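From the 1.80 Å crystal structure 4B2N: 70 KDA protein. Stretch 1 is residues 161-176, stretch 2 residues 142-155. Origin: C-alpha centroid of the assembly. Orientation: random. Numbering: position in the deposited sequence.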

# COMPACT_ATOMS: atom_id res chain seq x y z
N GLN A 161 -31.38 -3.87 12.52
CA GLN A 161 -32.08 -4.61 13.56
C GLN A 161 -31.44 -5.95 13.77
O GLN A 161 -31.95 -6.74 14.56
CB GLN A 161 -33.57 -4.80 13.18
CG GLN A 161 -34.34 -3.49 13.12
CD GLN A 161 -35.81 -3.75 12.81
OE1 GLN A 161 -36.54 -4.21 13.66
NE2 GLN A 161 -36.24 -3.47 11.57
N THR A 162 -30.33 -6.25 13.11
CA THR A 162 -29.81 -7.59 13.20
C THR A 162 -28.31 -7.47 13.35
O THR A 162 -27.61 -8.33 12.84
CB THR A 162 -30.11 -8.41 11.92
OG1 THR A 162 -29.71 -7.67 10.73
CG2 THR A 162 -31.59 -8.78 11.81
N ASN A 163 -27.83 -6.43 14.01
CA ASN A 163 -26.33 -6.21 14.21
C ASN A 163 -25.46 -6.38 12.96
O ASN A 163 -24.38 -7.01 13.01
CB ASN A 163 -25.77 -7.08 15.29
CG ASN A 163 -26.43 -6.83 16.60
OD1 ASN A 163 -27.10 -7.70 17.10
ND2 ASN A 163 -26.28 -5.61 17.14
N GLY A 164 -25.98 -5.87 11.83
CA GLY A 164 -25.26 -5.93 10.59
C GLY A 164 -25.76 -6.99 9.64
O GLY A 164 -25.47 -6.96 8.47
N GLY A 165 -26.51 -7.95 10.14
CA GLY A 165 -27.03 -9.02 9.30
C GLY A 165 -26.41 -10.34 9.72
O GLY A 165 -25.44 -10.36 10.48
N SER A 166 -26.97 -11.46 9.23
CA SER A 166 -26.39 -12.76 9.49
C SER A 166 -25.46 -13.30 8.41
O SER A 166 -24.82 -14.33 8.62
CB SER A 166 -27.50 -13.75 9.81
OG SER A 166 -28.23 -13.95 8.63
N GLY A 167 -25.24 -12.57 7.30
CA GLY A 167 -24.24 -12.99 6.32
C GLY A 167 -22.84 -12.54 6.80
O GLY A 167 -22.75 -11.68 7.67
N GLN A 168 -21.78 -13.19 6.29
CA GLN A 168 -20.41 -12.87 6.59
C GLN A 168 -19.70 -12.57 5.28
O GLN A 168 -19.79 -13.36 4.30
CB GLN A 168 -19.73 -14.08 7.32
CG GLN A 168 -18.18 -14.01 7.47
CD GLN A 168 -17.79 -13.15 8.67
OE1 GLN A 168 -18.66 -12.50 9.32
NE2 GLN A 168 -16.46 -13.02 8.88
N LEU A 169 -18.84 -11.54 5.32
CA LEU A 169 -18.03 -11.17 4.21
C LEU A 169 -16.59 -11.55 4.44
O LEU A 169 -16.16 -11.57 5.59
CB LEU A 169 -18.03 -9.61 4.01
CG LEU A 169 -19.41 -8.97 3.80
CD1 LEU A 169 -19.34 -7.49 4.18
CD2 LEU A 169 -19.83 -9.24 2.35
N PRO A 170 -15.84 -11.84 3.36
CA PRO A 170 -14.39 -12.07 3.56
C PRO A 170 -13.66 -10.83 4.00
O PRO A 170 -14.14 -9.69 3.76
CB PRO A 170 -13.88 -12.37 2.14
CG PRO A 170 -15.03 -12.85 1.38
CD PRO A 170 -16.22 -12.06 1.95
N LEU A 171 -12.46 -10.99 4.56
CA LEU A 171 -11.60 -9.89 4.88
C LEU A 171 -11.37 -9.14 3.61
O LEU A 171 -11.05 -9.75 2.59
CB LEU A 171 -10.26 -10.44 5.32
CG LEU A 171 -9.20 -9.42 5.69
CD1 LEU A 171 -9.59 -8.47 6.84
CD2 LEU A 171 -7.90 -10.23 5.93
N GLY A 172 -11.52 -7.83 3.61
CA GLY A 172 -11.31 -7.17 2.29
C GLY A 172 -12.55 -6.60 1.67
O GLY A 172 -12.48 -5.73 0.80
N LEU A 173 -13.69 -7.13 2.07
CA LEU A 173 -14.97 -6.49 1.69
C LEU A 173 -15.56 -6.04 3.01
O LEU A 173 -15.24 -6.60 4.09
CB LEU A 173 -15.99 -7.43 1.03
CG LEU A 173 -15.57 -8.00 -0.34
CD1 LEU A 173 -16.54 -9.04 -0.92
CD2 LEU A 173 -15.25 -6.91 -1.39
N ILE A 174 -16.47 -5.05 2.90
CA ILE A 174 -17.10 -4.55 4.09
C ILE A 174 -18.49 -4.03 3.77
O ILE A 174 -18.73 -3.46 2.69
CB ILE A 174 -16.19 -3.44 4.78
CG1 ILE A 174 -16.67 -3.17 6.22
CG2 ILE A 174 -16.15 -2.13 3.92
CD1 ILE A 174 -15.82 -2.16 7.03
N GLN A 175 -19.40 -4.25 4.70
CA GLN A 175 -20.59 -3.44 4.75
C GLN A 175 -20.34 -2.25 5.73
O GLN A 175 -20.34 -1.10 5.30
CB GLN A 175 -21.83 -4.25 5.20
CG GLN A 175 -23.02 -3.35 5.55
CD GLN A 175 -24.13 -3.99 6.38
OE1 GLN A 175 -25.24 -3.50 6.34
NE2 GLN A 175 -23.82 -5.04 7.14
N GLY A 176 -20.14 -2.57 7.02
CA GLY A 176 -19.75 -1.60 7.96
C GLY A 176 -20.79 -0.56 8.25
O GLY A 176 -21.96 -0.72 7.87
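Stretch 2 142-155: GLYPAPFRNPYPLP

Three glycines of stretch 1 let a proline-rich segment lie almost on the backbone of stretch 1: Gly165 CA comes to 3.8 Å from Pro153 CA, and Gly167 CA sits over one face of the Tyr152 ring, 4.0 Å from its centroid. A CB on Gly164 would strike Pro151 CG, one on Gly165 would strike Tyr152 O and Pro153 CA, and one on Gly167 would meet Tyr152 CE2 and Leu154 CD2. Asn163 and Gly164, both with positive phi, are the central residues of the type I' turn from Thr162 to Gly165, closed by Gly165 N to Thr162 O at 2.9 Å.

Stretch 2 is extended over most of its length and runs antiparallel to stretch 1, so that Pro153 lies by Gly165, Pro151 by Gln168 and Ala146 by Leu171. Regular pairing is short. Gly167 and Tyr152 exchange two backbone hydrogen bonds, Gly167 N to Tyr152 O at 2.9 Å and Tyr152 N to Gly167 O at 3.0 Å; Leu169 N then donates to Asn150 O at 2.8 Å. Pro151, without an amide hydrogen, occupies the non-hydrogen-bonded position opposite Gln168, and its CA approaches Gly167 O at 3.1 Å.

Side chains satisfy further polar groups of the backbone. Gln168, with chi1 t and chi2 p, reads the main chain of stretch 2 with both ends of its amide: OE1 accepts from Asn150 N at 2.8 Å and NE2 donates to Phe148 O at 3.0 Å. Water 1 joins this NE2 (3.0 Å) to Ala146 N (2.8 Å) and Leu169 O (2.5 Å). Arg149 starts out with its CB pointing away, yet its extended chain brings the guanidinium back to the turn, where NH1 and NH2 both donate to Asn163 O, at 2.9 and 2.6 Å. Gln175 NE2 bridges the stretches, donating to Pro151 O and to Gly164 O, each at 2.9 Å.

Toward the N-terminal end of stretch 2 apolar packing joins one short backbone hydrogen bond, Leu171 N to Tyr144 O at 2.7 Å. Here stretch 1 makes a type II turn from Pro170 to Leu173, with Gly172 at its positive-phi position; a CB there would run into Leu143 CD2. Leu143 packs its CB against Pro170 CB (3.9 Å) and its CD1 against Leu173 CG (3.8 Å). Leu171 gives up the most surface to stretch 2 of any residue in stretch 1: its CB lies 4.1 Å from Ala146 CB and its CD1 3.8 Å from Phe148 CE1. Farther along, Leu169 CD2 rests 3.6 Å from Tyr152 CD2.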

# COMPACT_ATOMS: atom_id res chain seq x y z
N GLY A 142 -9.38 -13.07 -4.45
CA GLY A 142 -8.09 -13.08 -3.76
C GLY A 142 -8.16 -12.45 -2.38
O GLY A 142 -7.22 -11.76 -1.96
N LEU A 143 -9.20 -12.79 -1.65
CA LEU A 143 -9.43 -12.32 -0.26
C LEU A 143 -9.37 -13.54 0.70
O LEU A 143 -8.88 -14.63 0.28
CB LEU A 143 -10.82 -11.61 -0.18
CG LEU A 143 -10.92 -10.47 -1.19
CD1 LEU A 143 -12.31 -9.84 -1.12
CD2 LEU A 143 -9.82 -9.41 -0.94
N TYR A 144 -9.78 -13.38 1.96
CA TYR A 144 -9.57 -14.44 2.99
C TYR A 144 -10.78 -14.44 3.92
O TYR A 144 -11.41 -13.40 4.08
CB TYR A 144 -8.32 -14.14 3.81
CG TYR A 144 -7.14 -13.92 2.90
CD1 TYR A 144 -6.93 -12.66 2.33
CD2 TYR A 144 -6.30 -14.99 2.53
CE1 TYR A 144 -5.89 -12.42 1.46
CE2 TYR A 144 -5.22 -14.78 1.67
CZ TYR A 144 -5.07 -13.49 1.08
OH TYR A 144 -4.04 -13.24 0.21
N PRO A 145 -11.05 -15.58 4.60
CA PRO A 145 -11.96 -15.59 5.74
C PRO A 145 -11.44 -14.63 6.78
O PRO A 145 -10.23 -14.57 7.10
CB PRO A 145 -11.99 -17.06 6.23
CG PRO A 145 -10.94 -17.78 5.46
CD PRO A 145 -10.43 -16.90 4.31
N ALA A 146 -12.33 -13.76 7.19
CA ALA A 146 -11.95 -12.69 8.10
C ALA A 146 -11.74 -13.25 9.50
O ALA A 146 -12.41 -14.17 9.89
CB ALA A 146 -13.07 -11.61 8.13
N PRO A 147 -10.82 -12.66 10.28
CA PRO A 147 -10.66 -13.03 11.67
C PRO A 147 -11.61 -12.26 12.61
O PRO A 147 -11.46 -12.35 13.80
CB PRO A 147 -9.20 -12.61 11.96
CG PRO A 147 -9.02 -11.43 11.08
CD PRO A 147 -9.98 -11.53 9.92
N PHE A 148 -12.57 -11.52 12.07
CA PHE A 148 -13.56 -10.89 12.89
C PHE A 148 -14.92 -11.11 12.21
O PHE A 148 -14.97 -11.54 11.04
CB PHE A 148 -13.32 -9.39 13.08
CG PHE A 148 -13.02 -8.66 11.80
CD1 PHE A 148 -11.66 -8.51 11.38
CD2 PHE A 148 -14.04 -8.08 11.07
CE1 PHE A 148 -11.37 -7.81 10.18
CE2 PHE A 148 -13.75 -7.37 9.85
CZ PHE A 148 -12.43 -7.29 9.42
N ARG A 149 -15.96 -10.79 12.95
CA ARG A 149 -17.35 -10.93 12.42
C ARG A 149 -17.49 -9.71 11.49
O ARG A 149 -17.19 -8.56 11.89
CB ARG A 149 -18.36 -10.89 13.55
CG ARG A 149 -19.81 -10.94 13.09
CD ARG A 149 -20.71 -10.74 14.29
NE ARG A 149 -21.99 -10.61 13.72
CZ ARG A 149 -22.61 -9.46 13.60
NH1 ARG A 149 -22.10 -8.34 14.12
NH2 ARG A 149 -23.78 -9.50 13.00
N ASN A 150 -17.85 -9.97 10.23
CA ASN A 150 -17.78 -8.96 9.17
C ASN A 150 -19.12 -9.08 8.46
O ASN A 150 -19.24 -9.71 7.45
CB ASN A 150 -16.60 -9.32 8.27
CG ASN A 150 -16.33 -8.23 7.19
OD1 ASN A 150 -15.64 -8.53 6.16
ND2 ASN A 150 -16.89 -7.06 7.34
N PRO A 151 -20.18 -8.51 9.03
CA PRO A 151 -21.54 -8.97 8.62
C PRO A 151 -22.14 -8.24 7.40
O PRO A 151 -21.76 -7.09 7.07
CB PRO A 151 -22.38 -8.68 9.89
CG PRO A 151 -21.77 -7.44 10.45
CD PRO A 151 -20.24 -7.59 10.19
N TYR A 152 -23.10 -8.89 6.74
CA TYR A 152 -23.91 -8.19 5.74
C TYR A 152 -25.32 -8.78 5.82
O TYR A 152 -25.45 -9.90 6.29
CB TYR A 152 -23.32 -8.37 4.33
CG TYR A 152 -23.60 -9.70 3.66
CD1 TYR A 152 -24.79 -9.86 2.84
CD2 TYR A 152 -22.70 -10.77 3.80
CE1 TYR A 152 -25.03 -11.07 2.17
CE2 TYR A 152 -22.94 -11.96 3.12
CZ TYR A 152 -24.09 -12.08 2.31
OH TYR A 152 -24.35 -13.21 1.62
N PRO A 153 -26.36 -7.99 5.42
CA PRO A 153 -27.71 -8.56 5.63
C PRO A 153 -28.13 -9.44 4.44
O PRO A 153 -27.95 -9.07 3.27
CB PRO A 153 -28.60 -7.28 5.66
CG PRO A 153 -27.88 -6.34 4.71
CD PRO A 153 -26.42 -6.56 5.03
N LEU A 154 -28.66 -10.62 4.77
CA LEU A 154 -29.34 -11.48 3.80
C LEU A 154 -30.60 -10.76 3.35
O LEU A 154 -31.11 -9.91 4.11
CB LEU A 154 -29.67 -12.82 4.46
CG LEU A 154 -28.50 -13.59 5.14
CD1 LEU A 154 -28.96 -15.03 5.32
CD2 LEU A 154 -27.17 -13.56 4.38
N PRO A 155 -31.14 -11.14 2.17
CA PRO A 155 -32.36 -10.55 1.67
C PRO A 155 -33.42 -10.57 2.74
O PRO A 155 -33.60 -11.58 3.42
CB PRO A 155 -32.73 -11.49 0.50
CG PRO A 155 -31.38 -11.83 -0.08
CD PRO A 155 -30.55 -12.08 1.18
O HOH W 1 -14.98 -13.68 6.35
O HOH W 2 -23.23 -12.30 11.84
O HOH W 3 -19.44 -5.60 7.42